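Local structure of 16S rRNA methylase (Uncultured bacterium, 7JLZ) at residues E152-V156 against E157-S161; Y85-D88 against E89-G92. The protein probably methylates N1 of adenine 1408 in the 16S rRNA of the small ribosomal subunit, a modification linked to aminoglycoside resistance. One frame throughout, in Å; residues are numbered along the deposited sequence.

Contact 1: residues E152-V156 against E157-S161; sequences ENLSV and EYLKS
Ser155 and Tyr158 illustrate how a serine caps the N-terminal end of a helix: Ser155 OG takes the N-H of Tyr158 at 3.3 Å from its N. The bond is nearly straight at the hydrogen, 169°, though long. Ser155 is thus the N-cap of helix 156-168, and its hydroxyl can face the first turn because chi1 of 68° tucks OG into the gap flanked by its own N and C. The same oxygen lies 3.6 Å from Tyr158 CB, so the cap also rests against the base of the tyrosine side chain. The main chain then takes over, with Leu159 N donating a hydrogen bond to Ser155 O and Lys160 N, at 2.9 Å, to Val156 O.

Beside the cap, Leu154 supplies a small apolar contact. Its CG stands anti to the backbone N (chi1 180°), which brings both methyls to the helix. CD1 is 4.0 Å from Leu159 CB and also meets the Tyr158 ring at its edge, near the ring plane, 4.1 Å from CD2; CD2 of the leucine approaches Leu159 CD1. Leu154 and Leu159 reach on to Phe177 and Leu174 of strand 172-179, while Tyr158 OH bonds to the backbone N of Glu150. Within the first turn, Glu157 O accepts from both Ser161 N and Ser161 OG, one turn further along, which arrive from opposite faces of its carbonyl plane.

Chemically, the serine hydroxyl accepts from a first-turn N-H, as an N-cap side chain does, and the neighbouring leucine pair lays an apolar patch beside this polar start.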
loop_
_atom_site.group_PDB
_atom_site.type_symbol
_atom_site.label_atom_id
_atom_site.label_comp_id
_atom_site.label_asym_id
_atom_site.label_seq_id
_atom_site.Cartn_x
_atom_site.Cartn_y
_atom_site.Cartn_z
ATOM N N GLU A 152 20.192 -2.165 7.899
ATOM C CA GLU A 152 20.940 -0.939 8.176
ATOM C C GLU A 152 22.266 -0.908 7.424
ATOM O O GLU A 152 22.687 0.144 6.921
ATOM C CB GLU A 152 21.186 -0.808 9.684
ATOM C CG GLU A 152 19.922 -0.765 10.564
ATOM C CD GLU A 152 19.236 -2.124 10.734
ATOM O OE1 GLU A 152 19.940 -3.142 10.920
ATOM O OE2 GLU A 152 17.987 -2.166 10.677
ATOM N N ASN A 153 22.946 -2.045 7.354
ATOM C CA ASN A 153 24.272 -2.138 6.760
ATOM C C ASN A 153 24.267 -3.263 5.729
ATOM O O ASN A 153 25.011 -4.240 5.823
ATOM C CB ASN A 153 25.316 -2.356 7.846
ATOM C CG ASN A 153 25.382 -1.197 8.816
ATOM O OD1 ASN A 153 24.714 -1.197 9.852
ATOM N ND2 ASN A 153 26.177 -0.191 8.479
ATOM N N LEU A 154 23.409 -3.095 4.726
ATOM C CA LEU A 154 23.121 -4.155 3.770
ATOM C C LEU A 154 24.391 -4.607 3.060
ATOM O O LEU A 154 25.194 -3.787 2.602
ATOM C CB LEU A 154 22.092 -3.669 2.755
ATOM C CG LEU A 154 21.736 -4.729 1.709
ATOM C CD1 LEU A 154 20.889 -5.829 2.333
ATOM C CD2 LEU A 154 21.044 -4.118 0.501
ATOM N N SER A 155 24.587 -5.919 3.007
ATOM C CA SER A 155 25.699 -6.523 2.298
ATOM C C SER A 155 25.130 -7.422 1.212
ATOM O O SER A 155 23.967 -7.826 1.272
ATOM C CB SER A 155 26.594 -7.334 3.236
ATOM O OG SER A 155 25.899 -8.478 3.697
ATOM N N VAL A 156 25.957 -7.732 0.209
ATOM C CA VAL A 156 25.470 -8.585 -0.874
ATOM C C VAL A 156 25.108 -9.970 -0.348
ATOM O O VAL A 156 24.146 -10.590 -0.821
ATOM C CB VAL A 156 26.499 -8.653 -2.024
ATOM C CG1 VAL A 156 27.817 -9.255 -1.555
ATOM C CG2 VAL A 156 25.927 -9.457 -3.207
ATOM N N GLU A 157 25.840 -10.467 0.654
ATOM C CA GLU A 157 25.555 -11.791 1.204
ATOM C C GLU A 157 24.189 -11.832 1.879
ATOM O O GLU A 157 23.408 -12.768 1.671
ATOM C CB GLU A 157 26.646 -12.203 2.193
ATOM C CG GLU A 157 26.264 -13.423 3.017
ATOM C CD GLU A 157 27.432 -14.036 3.756
ATOM O OE1 GLU A 157 28.524 -13.431 3.761
ATOM O OE2 GLU A 157 27.257 -15.135 4.325
ATOM N N TYR A 158 23.886 -10.833 2.707
ATOM C CA TYR A 158 22.581 -10.793 3.351
ATOM C C TYR A 158 21.477 -10.563 2.329
ATOM O O TYR A 158 20.385 -11.141 2.439
ATOM C CB TYR A 158 22.562 -9.703 4.418
ATOM C CG TYR A 158 21.317 -9.702 5.268
ATOM C CD1 TYR A 158 21.194 -10.555 6.358
ATOM C CD2 TYR A 158 20.267 -8.842 4.988
ATOM C CE1 TYR A 158 20.048 -10.552 7.140
ATOM C CE2 TYR A 158 19.125 -8.830 5.765
ATOM C CZ TYR A 158 19.022 -9.687 6.838
ATOM O OH TYR A 158 17.881 -9.674 7.609
ATOM N N LEU A 159 21.737 -9.715 1.332
ATOM C CA LEU A 159 20.742 -9.473 0.293
ATOM C C LEU A 159 20.412 -10.761 -0.452
ATOM O O LEU A 159 19.236 -11.090 -0.661
ATOM C CB LEU A 159 21.249 -8.404 -0.681
ATOM C CG LEU A 159 20.297 -8.011 -1.816
ATOM C CD1 LEU A 159 19.082 -7.295 -1.262
ATOM C CD2 LEU A 159 20.998 -7.167 -2.876
ATOM N N LYS A 160 21.445 -11.510 -0.850
ATOM C CA LYS A 160 21.236 -12.694 -1.684
ATOM C C LYS A 160 20.694 -13.866 -0.877
ATOM O O LYS A 160 19.897 -14.660 -1.388
ATOM C CB LYS A 160 22.544 -13.094 -2.373
ATOM C CG LYS A 160 22.941 -12.203 -3.527
ATOM C CD LYS A 160 21.928 -12.290 -4.652
ATOM C CE LYS A 160 21.979 -13.647 -5.338
ATOM N NZ LYS A 160 20.821 -13.829 -6.263
ATOM N N SER A 161 21.135 -14.016 0.373
ATOM C CA SER A 161 20.780 -15.196 1.152
ATOM C C SER A 161 19.548 -15.001 2.021
ATOM O O SER A 161 18.936 -15.992 2.429
ATOM C CB SER A 161 21.954 -15.624 2.040
ATOM O OG SER A 161 22.003 -14.836 3.216
#

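Contact 2: residues Y85-D88 against E89-G92; sequences YFPD and ELLG
The side chains of Pro87 and Leu90 meet where the chain folds back through a short 3-10 turn, Pro87 CG lying 3.7 Å from Leu90 CD1. Next to this pair, Phe86 presents one corner of its ring to two leucines: CE1 is 3.9 Å from Leu91 CD2 and 4.0 Å from Leu90 CB, both approaching obliquely. The phenylalanine owes this reach to a chi1 of -169°, which swings the ring away from its own backbone N and over toward the carbonyl side. Pro87 CD sits over one face of the same ring, nearer its edge than its centre. On the other flank Asp88 and Leu91 extend alongside each other in one direction, with Asp88 OD1 3.7 Å from Leu91 CD1. Glu89 bends at chi2 (97°), which folds its carboxylate back until OE1 stands 3.5 Å from Pro87 CB.

Behind these side chains, two backbone bonds of the i to i+3 kind set the turn. Leu90 N donates to Pro87 O at 3.0 Å and Leu91 N to Asp88 O at 3.1 Å; each donor stands well above the carbonyl plane, a consequence of the tight winding. A water lies within hydrogen-bonding distance of Asp88 O and Leu91 O at the end of the turn. Further out, Glu89 OE2 bonds to Met1 N, and Lys14 NZ holds Glu89 O.

The turn belongs to the loop between strands 76-80 and 94-100. Phe86 and Leu91 pack on Leu120 and Ile124 of helix 120-124, while Leu90 lies on Ile52 and Ile54 of strand 49-55 and on Leu17 of helix 14-21.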
loop_
_atom_site.group_PDB
_atom_site.type_symbol
_atom_site.label_atom_id
_atom_site.label_comp_id
_atom_site.label_asym_id
_atom_site.label_seq_id
_atom_site.Cartn_x
_atom_site.Cartn_y
_atom_site.Cartn_z
ATOM N N TYR A 85 -10.835 -9.841 4.780
ATOM C CA TYR A 85 -12.039 -9.388 4.088
ATOM C C TYR A 85 -11.591 -8.486 2.949
ATOM O O TYR A 85 -11.747 -7.263 2.994
ATOM C CB TYR A 85 -12.999 -8.668 5.038
ATOM C CG TYR A 85 -13.551 -9.579 6.107
ATOM C CD1 TYR A 85 -14.655 -10.390 5.860
ATOM C CD2 TYR A 85 -12.964 -9.634 7.362
ATOM C CE1 TYR A 85 -15.160 -11.226 6.841
ATOM C CE2 TYR A 85 -13.458 -10.460 8.343
ATOM C CZ TYR A 85 -14.555 -11.254 8.082
ATOM O OH TYR A 85 -15.046 -12.079 9.066
ATOM N N PHE A 86 -10.995 -9.101 1.936
ATOM C CA PHE A 86 -10.498 -8.255 0.871
ATOM C C PHE A 86 -11.504 -8.183 -0.274
ATOM O O PHE A 86 -12.111 -9.201 -0.631
ATOM C CB PHE A 86 -9.165 -8.783 0.349
ATOM C CG PHE A 86 -8.482 -7.819 -0.552
ATOM C CD1 PHE A 86 -8.743 -7.829 -1.914
ATOM C CD2 PHE A 86 -7.643 -6.848 -0.031
ATOM C CE1 PHE A 86 -8.138 -6.906 -2.741
ATOM C CE2 PHE A 86 -7.037 -5.924 -0.851
ATOM C CZ PHE A 86 -7.286 -5.944 -2.207
ATOM N N PRO A 87 -11.704 -7.019 -0.894
ATOM C CA PRO A 87 -12.724 -6.920 -1.958
ATOM C C PRO A 87 -12.284 -7.634 -3.233
ATOM O O PRO A 87 -11.304 -7.237 -3.869
ATOM C CB PRO A 87 -12.859 -5.410 -2.182
ATOM C CG PRO A 87 -11.560 -4.833 -1.689
ATOM C CD PRO A 87 -11.136 -5.702 -0.539
ATOM N N ASP A 88 -13.036 -8.680 -3.612
ATOM C CA ASP A 88 -12.741 -9.431 -4.835
ATOM C C ASP A 88 -12.671 -8.526 -6.055
ATOM O O ASP A 88 -11.921 -8.818 -7.002
ATOM C CB ASP A 88 -13.816 -10.498 -5.075
ATOM C CG ASP A 88 -13.598 -11.765 -4.264
ATOM O OD1 ASP A 88 -12.450 -12.060 -3.872
ATOM O OD2 ASP A 88 -14.597 -12.482 -4.031
ATOM N N GLU A 89 -13.472 -7.463 -6.062
ATOM C CA GLU A 89 -13.533 -6.511 -7.165
ATOM C C GLU A 89 -12.174 -5.921 -7.508
ATOM O O GLU A 89 -11.964 -5.504 -8.654
ATOM C CB GLU A 89 -14.500 -5.371 -6.820
ATOM C CG GLU A 89 -15.963 -5.775 -6.616
ATOM C CD GLU A 89 -16.325 -5.963 -5.139
ATOM O OE1 GLU A 89 -15.419 -6.287 -4.334
ATOM O OE2 GLU A 89 -17.514 -5.790 -4.788
ATOM N N LEU A 90 -11.247 -5.864 -6.553
ATOM C CA LEU A 90 -9.962 -5.231 -6.793
ATOM C C LEU A 90 -8.863 -6.201 -7.184
ATOM O O LEU A 90 -7.754 -5.759 -7.499
ATOM C CB LEU A 90 -9.526 -4.444 -5.550
ATOM C CG LEU A 90 -10.408 -3.210 -5.336
ATOM C CD1 LEU A 90 -10.025 -2.487 -4.059
ATOM C CD2 LEU A 90 -10.309 -2.267 -6.535
ATOM N N LEU A 91 -9.130 -7.506 -7.196
ATOM C CA LEU A 91 -8.085 -8.428 -7.595
ATOM C C LEU A 91 -7.797 -8.266 -9.082
ATOM O O LEU A 91 -8.711 -8.118 -9.896
ATOM C CB LEU A 91 -8.483 -9.871 -7.269
ATOM C CG LEU A 91 -8.675 -10.189 -5.774
ATOM C CD1 LEU A 91 -9.177 -11.624 -5.576
ATOM C CD2 LEU A 91 -7.377 -9.948 -4.988
ATOM N N GLY A 92 -6.512 -8.260 -9.425
ATOM C CA GLY A 92 -6.098 -8.140 -10.807
ATOM C C GLY A 92 -6.213 -6.758 -11.408
ATOM O O GLY A 92 -6.144 -6.632 -12.635
HETATM O O HOH W 1 -11.629 -8.279 -9.922
#

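In the fold
From the N terminus, the chain reaches contact 2 first, after strand 76-80 at one edge of the seven-stranded mixed sheet; its turn lies on the way to strand 94-100, on the far side of strands 49-55 and 26-31 in the sheet order. Contact 1 comes later, after strand 129-135, where a long loop ends and helix 156-168 begins before strand 172-179 at the other edge. The two are in series, neither nested nor crossing, and their centres lie about 34 Å apart. Each is local: contact 2, a 3-10 turn, joins the sheet to helices 14-21 and 120-124, whereas contact 1, a capped N-terminal helix turn, lies beside the opposite edge strand.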